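Local coordinates for periplasmic binding protein/LacI transcriptional regulator (Clostridium phytofermentans, PDB 3BRS) that probably binds a sugar in the cleft between its two lobes and delivers it for transport into the cell, at residues K133-F139 and I191-L197; L70-A74 and D97-K101; M31-Y36 and Y251-E255. All coordinates share one frame; numbering follows the deposited sequence.

Contact 1: residues K133-F139 and I191-L197; sequences KIGVISF and ISVMVGL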
loop_
_atom_site.group_PDB
_atom_site.type_symbol
_atom_site.label_atom_id
_atom_site.label_comp_id
_atom_site.label_asym_id
_atom_site.label_seq_id
_atom_site.Cartn_x
_atom_site.Cartn_y
_atom_site.Cartn_z
ATOM N N LYS A 133 22.896 9.160 7.461
ATOM C CA LYS A 133 22.464 8.736 6.139
ATOM C C LYS A 133 21.207 7.894 6.384
ATOM O O LYS A 133 20.713 7.863 7.500
ATOM C CB LYS A 133 23.537 7.984 5.321
ATOM C CG LYS A 133 24.868 8.736 5.229
ATOM C CD LYS A 133 24.863 9.853 4.190
ATOM C CE LYS A 133 26.027 9.686 3.143
ATOM N NZ LYS A 133 25.840 8.547 2.160
ATOM N N ILE A 134 20.683 7.285 5.344
ATOM C CA ILE A 134 19.289 6.864 5.366
ATOM C C ILE A 134 19.220 5.508 4.747
ATOM O O ILE A 134 19.775 5.298 3.642
ATOM C CB ILE A 134 18.314 7.887 4.535
ATOM C CG1 ILE A 134 18.182 9.250 5.232
ATOM C CG2 ILE A 134 16.913 7.288 4.278
ATOM C CD1 ILE A 134 17.873 10.363 4.207
ATOM N N GLY A 135 18.537 4.558 5.399
ATOM C CA GLY A 135 18.306 3.305 4.666
ATOM C C GLY A 135 16.832 3.140 4.435
ATOM O O GLY A 135 15.999 3.477 5.303
ATOM N N VAL A 136 16.487 2.592 3.274
ATOM C CA VAL A 136 15.072 2.321 2.989
ATOM C C VAL A 136 14.709 0.851 2.787
ATOM O O VAL A 136 15.337 0.104 2.003
ATOM C CB VAL A 136 14.615 3.039 1.722
ATOM C CG1 VAL A 136 13.104 2.990 1.480
ATOM C CG2 VAL A 136 15.097 4.482 1.724
ATOM N N ILE A 137 13.666 0.439 3.477
ATOM C CA ILE A 137 13.035 -0.856 3.208
ATOM C C ILE A 137 11.688 -0.585 2.518
ATOM O O ILE A 137 10.662 -0.026 3.136
ATOM C CB ILE A 137 12.790 -1.727 4.459
ATOM C CG1 ILE A 137 14.044 -1.941 5.300
ATOM C CG2 ILE A 137 12.218 -3.146 3.985
ATOM C CD1 ILE A 137 15.311 -2.445 4.424
ATOM N N SER A 138 11.692 -0.983 1.245
ATOM C CA SER A 138 10.494 -1.017 0.426
ATOM C C SER A 138 9.912 -2.420 0.390
ATOM O O SER A 138 10.434 -3.374 1.007
ATOM C CB SER A 138 10.735 -0.479 -0.965
ATOM O OG SER A 138 9.470 -0.145 -1.528
ATOM N N PHE A 139 8.788 -2.518 -0.296
ATOM C CA PHE A 139 8.039 -3.721 -0.399
ATOM C C PHE A 139 8.092 -4.271 -1.860
ATOM O O PHE A 139 9.118 -4.865 -2.280
ATOM C CB PHE A 139 6.624 -3.562 0.174
ATOM C CG PHE A 139 5.799 -2.364 -0.313
ATOM C CD1 PHE A 139 6.121 -1.049 0.102
ATOM C CD2 PHE A 139 4.598 -2.561 -0.976
ATOM C CE1 PHE A 139 5.331 0.106 -0.278
ATOM C CE2 PHE A 139 3.758 -1.462 -1.351
ATOM C CZ PHE A 139 4.109 -0.086 -0.972
ATOM N N ILE A 191 24.124 4.895 8.736
ATOM C CA ILE A 191 22.654 5.094 8.685
ATOM C C ILE A 191 22.111 5.423 10.109
ATOM O O ILE A 191 22.303 4.690 11.046
ATOM C CB ILE A 191 21.963 3.851 8.093
ATOM C CG1 ILE A 191 22.139 3.759 6.546
ATOM C CG2 ILE A 191 20.533 3.765 8.526
ATOM C CD1 ILE A 191 21.849 2.364 5.980
ATOM N N SER A 192 21.423 6.532 10.266
ATOM C CA SER A 192 20.895 6.964 11.529
ATOM C C SER A 192 19.359 7.025 11.442
ATOM O O SER A 192 18.700 7.365 12.435
ATOM C CB SER A 192 21.377 8.389 11.766
ATOM O OG SER A 192 20.873 9.214 10.706
ATOM N N VAL A 193 18.807 6.771 10.244
ATOM C CA VAL A 193 17.352 6.770 10.000
ATOM C C VAL A 193 17.066 5.648 9.027
ATOM O O VAL A 193 17.617 5.623 7.924
ATOM C CB VAL A 193 16.776 8.097 9.357
ATOM C CG1 VAL A 193 15.263 8.070 9.421
ATOM C CG2 VAL A 193 17.170 9.377 10.094
ATOM N N MET A 194 16.228 4.720 9.461
ATOM C CA MET A 194 15.589 3.773 8.584
ATOM C C MET A 194 14.153 4.155 8.145
ATOM O O MET A 194 13.303 4.654 8.941
ATOM C CB MET A 194 15.627 2.364 9.225
ATOM C CG MET A 194 17.057 1.831 9.298
ATOM S SD MET A 194 17.722 1.081 7.699
ATOM C CE MET A 194 16.369 0.244 6.978
ATOM N N VAL A 195 13.870 3.946 6.852
ATOM C CA VAL A 195 12.470 4.196 6.366
ATOM C C VAL A 195 11.789 2.909 5.939
ATOM O O VAL A 195 12.311 2.176 5.093
ATOM C CB VAL A 195 12.490 5.195 5.199
ATOM C CG1 VAL A 195 11.093 5.606 4.811
ATOM C CG2 VAL A 195 13.301 6.411 5.593
ATOM N N GLY A 196 10.637 2.588 6.501
ATOM C CA GLY A 196 9.842 1.415 6.006
ATOM C C GLY A 196 8.637 1.967 5.276
ATOM O O GLY A 196 7.861 2.761 5.833
ATOM N N LEU A 197 8.413 1.524 4.026
ATOM C CA LEU A 197 7.363 2.145 3.150
ATOM C C LEU A 197 5.936 1.470 3.266
ATOM O O LEU A 197 4.913 1.885 2.693
ATOM C CB LEU A 197 7.883 2.217 1.679
ATOM C CG LEU A 197 8.964 3.333 1.482
ATOM C CD1 LEU A 197 9.251 3.394 -0.082
ATOM C CD2 LEU A 197 8.437 4.651 2.138
#
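Met194 reaches across to strand 133-138 from its neighbour, strand 191-196, and lies over the backbone of Gly135. Bent at chi2 (-81°) and again at chi3 (-37°), its chain curls over the neighbouring strand so that Met194 SD comes 3.8 Å from Gly135 CA and Met194 CE ends 3.6 Å from Ile137 CG1. Glycine suits this place because a flexible thioether already fills the space above it; CD1 of Ile191 closes in on the same residue, 3.9 Å from Gly135 CA. Leu184 of helix 174-187 packs on both Met194 and Ile137, covering this face of the sheet.

The other face carries Ile134, Val136, Val193 and Val195, beta-branched residues that favour extended chain. CG2 of Ile134 meets Val195 CG2 at 3.9 Å. Leu197, just after strand 191-196, is reached by CG1 of Val136, turned anti to its own backbone nitrogen. Leu197 CB also lies in the plane of the Phe139 ring, at its edge, 3.8 Å from Phe139 CE1, with the two side chains roughly perpendicular.

Backbone bonds stitch the pair from Ser192 to Leu197; the amides of Val195 and Ile137 are each 2.7 Å from their acceptors, Gly135 O and Val195 O. With helices 144-157 and 174-187 as crossovers, this parallel pair is the 1-3 part of the 2-1-3 strand order, 133-138 in the middle, of a Rossmann-like periplasmic-binding-protein lobe.

Contact 2: residues L70-A74 and D97-K101; sequences LLAAA and DSGMK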
loop_
_atom_site.group_PDB
_atom_site.type_symbol
_atom_site.label_atom_id
_atom_site.label_comp_id
_atom_site.label_asym_id
_atom_site.label_seq_id
_atom_site.Cartn_x
_atom_site.Cartn_y
_atom_site.Cartn_z
ATOM N N LEU A 70 -13.582 -5.227 -7.717
ATOM C CA LEU A 70 -12.704 -4.211 -7.102
ATOM C C LEU A 70 -11.288 -4.782 -7.042
ATOM O O LEU A 70 -11.126 -5.890 -6.550
ATOM C CB LEU A 70 -13.131 -3.858 -5.659
ATOM C CG LEU A 70 -14.559 -3.366 -5.527
ATOM C CD1 LEU A 70 -15.529 -4.529 -5.538
ATOM C CD2 LEU A 70 -14.569 -2.708 -4.223
ATOM N N LEU A 71 -10.252 -4.034 -7.439
ATOM C CA LEU A 71 -9.033 -4.719 -7.690
ATOM C C LEU A 71 -7.942 -3.888 -7.153
ATOM O O LEU A 71 -7.899 -2.698 -7.484
ATOM C CB LEU A 71 -8.857 -4.938 -9.212
ATOM C CG LEU A 71 -7.484 -5.407 -9.671
ATOM C CD1 LEU A 71 -7.096 -6.798 -9.069
ATOM C CD2 LEU A 71 -7.470 -5.412 -11.220
ATOM N N ALA A 72 -7.061 -4.494 -6.337
ATOM C CA ALA A 72 -5.804 -3.801 -5.913
ATOM C C ALA A 72 -4.745 -4.464 -6.779
ATOM O O ALA A 72 -4.544 -5.669 -6.689
ATOM C CB ALA A 72 -5.548 -3.930 -4.421
ATOM N N ALA A 73 -4.197 -3.699 -7.747
ATOM C CA ALA A 73 -3.414 -4.320 -8.835
ATOM C C ALA A 73 -2.069 -4.711 -8.266
ATOM O O ALA A 73 -1.249 -3.865 -7.823
ATOM C CB ALA A 73 -3.243 -3.330 -9.955
ATOM N N ALA A 74 -1.721 -5.973 -8.387
ATOM C CA ALA A 74 -0.385 -6.391 -7.875
ATOM C C ALA A 74 0.789 -5.713 -8.606
ATOM O O ALA A 74 1.834 -5.478 -8.040
ATOM C CB ALA A 74 -0.236 -7.923 -7.871
ATOM N N ASP A 97 -6.661 1.082 -3.604
ATOM C CA ASP A 97 -5.250 1.068 -3.151
ATOM C C ASP A 97 -4.184 1.260 -4.222
ATOM O O ASP A 97 -3.439 2.193 -4.097
ATOM C CB ASP A 97 -4.996 -0.208 -2.361
ATOM C CG ASP A 97 -3.545 -0.344 -1.900
ATOM O OD1 ASP A 97 -3.047 0.577 -1.270
ATOM O OD2 ASP A 97 -2.894 -1.353 -2.159
ATOM N N SER A 98 -4.137 0.460 -5.312
ATOM C CA SER A 98 -2.899 0.378 -6.111
ATOM C C SER A 98 -3.244 0.281 -7.543
ATOM O O SER A 98 -3.875 -0.697 -7.920
ATOM C CB SER A 98 -2.053 -0.819 -5.749
ATOM O OG SER A 98 -0.703 -0.566 -6.162
ATOM N N GLY A 99 -2.906 1.321 -8.319
ATOM C CA GLY A 99 -3.363 1.394 -9.724
ATOM C C GLY A 99 -2.493 0.674 -10.753
ATOM O O GLY A 99 -1.412 0.077 -10.434
ATOM N N MET A 100 -2.989 0.700 -11.987
ATOM C CA MET A 100 -2.238 0.345 -13.210
ATOM C C MET A 100 -1.773 1.621 -14.044
ATOM O O MET A 100 -2.327 2.695 -13.938
ATOM C CB MET A 100 -3.087 -0.543 -14.069
ATOM C CG MET A 100 -3.464 -1.889 -13.318
ATOM S SD MET A 100 -4.625 -2.993 -14.168
ATOM C CE MET A 100 -6.016 -2.138 -13.529
ATOM N N LYS A 101 -0.747 1.413 -14.876
ATOM C CA LYS A 101 -0.222 2.342 -15.827
ATOM C C LYS A 101 -1.257 2.534 -16.884
ATOM O O LYS A 101 -1.288 3.597 -17.500
ATOM C CB LYS A 101 1.017 1.733 -16.520
ATOM C CG LYS A 101 1.866 2.740 -17.343
ATOM C CD LYS A 101 2.832 1.979 -18.269
ATOM C CE LYS A 101 2.189 0.668 -18.809
ATOM N NZ LYS A 101 3.119 -0.105 -19.744
HETATM O O HOH W 1 0.088 -1.614 -8.732
#
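Ala73 and Ser98 carry the contact, joined by one direct hydrogen bond: the amide N of Ala73 lies 3.0 Å from Ser98 O, tilted 22° from the carbonyl plane. The methyl of Ala73 points at the other segment, its CB 3.7 Å from Met100 CG, and so small a side chain lets the two backbones stay close. Beyond it Met100, bent at chi3 (-85°), brings its CE to 4.3 Å from Leu71 CD2, a loose apolar touch.

A water completes the bridge. It gives its protons to Ala73 O and Gly99 O, both at 2.8 Å, and accepts from Ser98 OG at 2.9 Å, so that two backbone carbonyls and a hydroxyl are satisfied together. Residues 70-74 take in the C-terminal end of strand 68-71 and the loop after it, and 97-101 follow strand 92-96, its parallel neighbour; at this end of the sheet Rossmann-like binding-protein lobes face their interdomain cleft.

Further out, Ser98 OG also takes a weak hydrogen bond from Thr145 N, at the start of helix 144-157 in the other lobe. Gln54 of helix 51-63 holds residues 72-74: its side-chain amide gives a hydrogen bond to Ala72 O and accepts one from Ala74 N.

Contact 3: residues M31-Y36 and Y251-E255; sequences MAAKEY and YLGVE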
loop_
_atom_site.group_PDB
_atom_site.type_symbol
_atom_site.label_atom_id
_atom_site.label_comp_id
_atom_site.label_asym_id
_atom_site.label_seq_id
_atom_site.Cartn_x
_atom_site.Cartn_y
_atom_site.Cartn_z
ATOM N N MET A 31 -18.607 -3.844 5.429
ATOM C CA MET A 31 -19.607 -2.953 6.043
ATOM C C MET A 31 -20.490 -2.202 5.021
ATOM O O MET A 31 -21.725 -2.180 5.113
ATOM C CB MET A 31 -18.951 -1.926 6.938
ATOM C CG MET A 31 -19.963 -0.920 7.448
ATOM S SD MET A 31 -20.479 -1.483 9.048
ATOM C CE MET A 31 -19.679 -0.228 10.058
ATOM N N ALA A 32 -19.869 -1.577 4.045
ATOM C CA ALA A 32 -20.661 -1.117 2.888
ATOM C C ALA A 32 -21.623 -2.204 2.271
ATOM O O ALA A 32 -22.796 -1.899 2.028
ATOM C CB ALA A 32 -19.780 -0.473 1.819
ATOM N N ALA A 33 -21.147 -3.432 1.995
ATOM C CA ALA A 33 -22.015 -4.496 1.404
ATOM C C ALA A 33 -23.187 -4.839 2.290
ATOM O O ALA A 33 -24.277 -5.231 1.807
ATOM C CB ALA A 33 -21.224 -5.803 1.126
ATOM N N LYS A 34 -22.909 -4.823 3.587
ATOM C CA LYS A 34 -23.939 -4.979 4.621
ATOM C C LYS A 34 -24.937 -3.836 4.472
ATOM O O LYS A 34 -26.128 -4.047 4.378
ATOM C CB LYS A 34 -23.290 -4.974 6.020
ATOM C CG LYS A 34 -24.220 -4.704 7.230
ATOM C CD LYS A 34 -23.554 -5.297 8.483
ATOM C CE LYS A 34 -24.244 -4.890 9.770
ATOM N NZ LYS A 34 -24.062 -5.977 10.801
ATOM N N GLU A 35 -24.429 -2.617 4.428
ATOM C CA GLU A 35 -25.271 -1.418 4.534
ATOM C C GLU A 35 -26.129 -1.279 3.299
ATOM O O GLU A 35 -27.244 -0.761 3.359
ATOM C CB GLU A 35 -24.359 -0.196 4.726
ATOM C CG GLU A 35 -24.825 1.140 4.120
ATOM C CD GLU A 35 -25.797 1.918 5.004
ATOM O OE1 GLU A 35 -26.073 1.475 6.157
ATOM O OE2 GLU A 35 -26.294 2.980 4.531
ATOM N N TYR A 36 -25.585 -1.731 2.166
ATOM C CA TYR A 36 -26.273 -1.656 0.888
ATOM C C TYR A 36 -26.874 -2.980 0.360
ATOM O O TYR A 36 -27.406 -3.006 -0.753
ATOM C CB TYR A 36 -25.370 -1.010 -0.139
ATOM C CG TYR A 36 -25.038 0.444 0.179
ATOM C CD1 TYR A 36 -23.856 0.783 0.825
ATOM C CD2 TYR A 36 -25.906 1.488 -0.180
ATOM C CE1 TYR A 36 -23.545 2.118 1.106
ATOM C CE2 TYR A 36 -25.592 2.820 0.100
ATOM C CZ TYR A 36 -24.411 3.112 0.727
ATOM O OH TYR A 36 -24.080 4.411 1.005
ATOM N N TYR A 251 -14.797 0.780 2.016
ATOM C CA TYR A 251 -16.111 1.266 2.121
ATOM C C TYR A 251 -16.505 1.999 0.808
ATOM O O TYR A 251 -17.462 1.622 0.109
ATOM C CB TYR A 251 -16.239 2.122 3.445
ATOM C CG TYR A 251 -17.664 2.504 3.703
ATOM C CD1 TYR A 251 -18.288 3.506 2.975
ATOM C CD2 TYR A 251 -18.421 1.788 4.624
ATOM C CE1 TYR A 251 -19.670 3.796 3.155
ATOM C CE2 TYR A 251 -19.790 2.046 4.825
ATOM C CZ TYR A 251 -20.408 3.044 4.105
ATOM O OH TYR A 251 -21.752 3.260 4.376
ATOM N N LEU A 252 -15.743 3.022 0.457
ATOM C CA LEU A 252 -16.025 3.846 -0.693
ATOM C C LEU A 252 -15.998 3.056 -1.987
ATOM O O LEU A 252 -16.749 3.363 -2.907
ATOM C CB LEU A 252 -15.004 5.026 -0.814
ATOM C CG LEU A 252 -14.828 5.967 0.415
ATOM C CD1 LEU A 252 -13.739 7.083 0.229
ATOM C CD2 LEU A 252 -16.129 6.576 0.953
ATOM N N GLY A 253 -15.102 2.075 -2.108
ATOM C CA GLY A 253 -14.936 1.358 -3.386
ATOM C C GLY A 253 -16.321 0.740 -3.644
ATOM O O GLY A 253 -16.906 0.832 -4.739
ATOM N N VAL A 254 -16.849 0.116 -2.619
ATOM C CA VAL A 254 -18.186 -0.526 -2.750
ATOM C C VAL A 254 -19.301 0.483 -3.030
ATOM O O VAL A 254 -19.921 0.486 -4.118
ATOM C CB VAL A 254 -18.558 -1.448 -1.540
ATOM C CG1 VAL A 254 -19.981 -2.059 -1.740
ATOM C CG2 VAL A 254 -17.546 -2.583 -1.444
ATOM N N GLU A 255 -19.579 1.318 -2.037
ATOM C CA GLU A 255 -20.544 2.378 -2.175
ATOM C C GLU A 255 -20.561 3.073 -3.557
ATOM O O GLU A 255 -21.608 3.220 -4.135
ATOM C CB GLU A 255 -20.300 3.381 -1.053
ATOM C CG GLU A 255 -21.286 4.472 -0.986
ATOM C CD GLU A 255 -20.901 5.429 0.094
ATOM O OE1 GLU A 255 -19.832 6.078 -0.074
ATOM O OE2 GLU A 255 -21.631 5.514 1.109
#
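Helices 31-36 and 251-255 run in broadly the same direction, their axes 8.7 Å apart at a crossing angle of -37°, and come together most closely where Ala32 meets Tyr251, with CA atoms 5.2 Å apart. Alanine suits this crossing, since its lone methyl serves two neighbours: Ala32 CB sits over one face of the Tyr251 ring as a CH-pi contact, 3.9 Å from the centroid, and also touches Val254 CB at 3.7 Å.

Tyr251 is a knob in a hole formed by Met31, Ala32, Glu35 and Tyr36. Its CG is anti to the backbone N (chi1 -172°), which carries the ring across to the other helix; there Met31 CG meets the ring edge, and Glu35 CG, the aliphatic part of that side chain, lies 3.7 Å from Tyr251 OH.

One turn beyond Ala32, Tyr36 OH gives a hydrogen bond of 2.7 Å to Glu255 OE2, using the anti lone pair of that oxygen. The extended glutamate chain brings its carboxylate to the hydroxyl with its plane steeply turned from the tyrosine ring. Helix 246-262 follows a strand of the second sheet yet packs on the chain's first helix, which fits a type I periplasmic binding protein, whose chain crosses between its two lobes more than once.

Overall arrangement
Contacts 1 and 2 are buried and both join neighbouring strands or the loops that follow them, but in different sheets: contact 1 lies within the second lobe, contact 2 at the cleft end of the first, with centres about 25 Å apart. Contact 3 is only partly buried and pairs helices on the first lobe. Chemistry follows place: regular backbone bonds and apolar packing in the strand pair, a single amide bond plus a shared water where the strands give way to loops, and aromatic packing with a tyrosine–glutamate bond toward the surface. Contacts 2 and 3 touch, for Leu70 CD2 packs on the backbone of Gly253 and Val254, tying helix 246-262 to the first sheet.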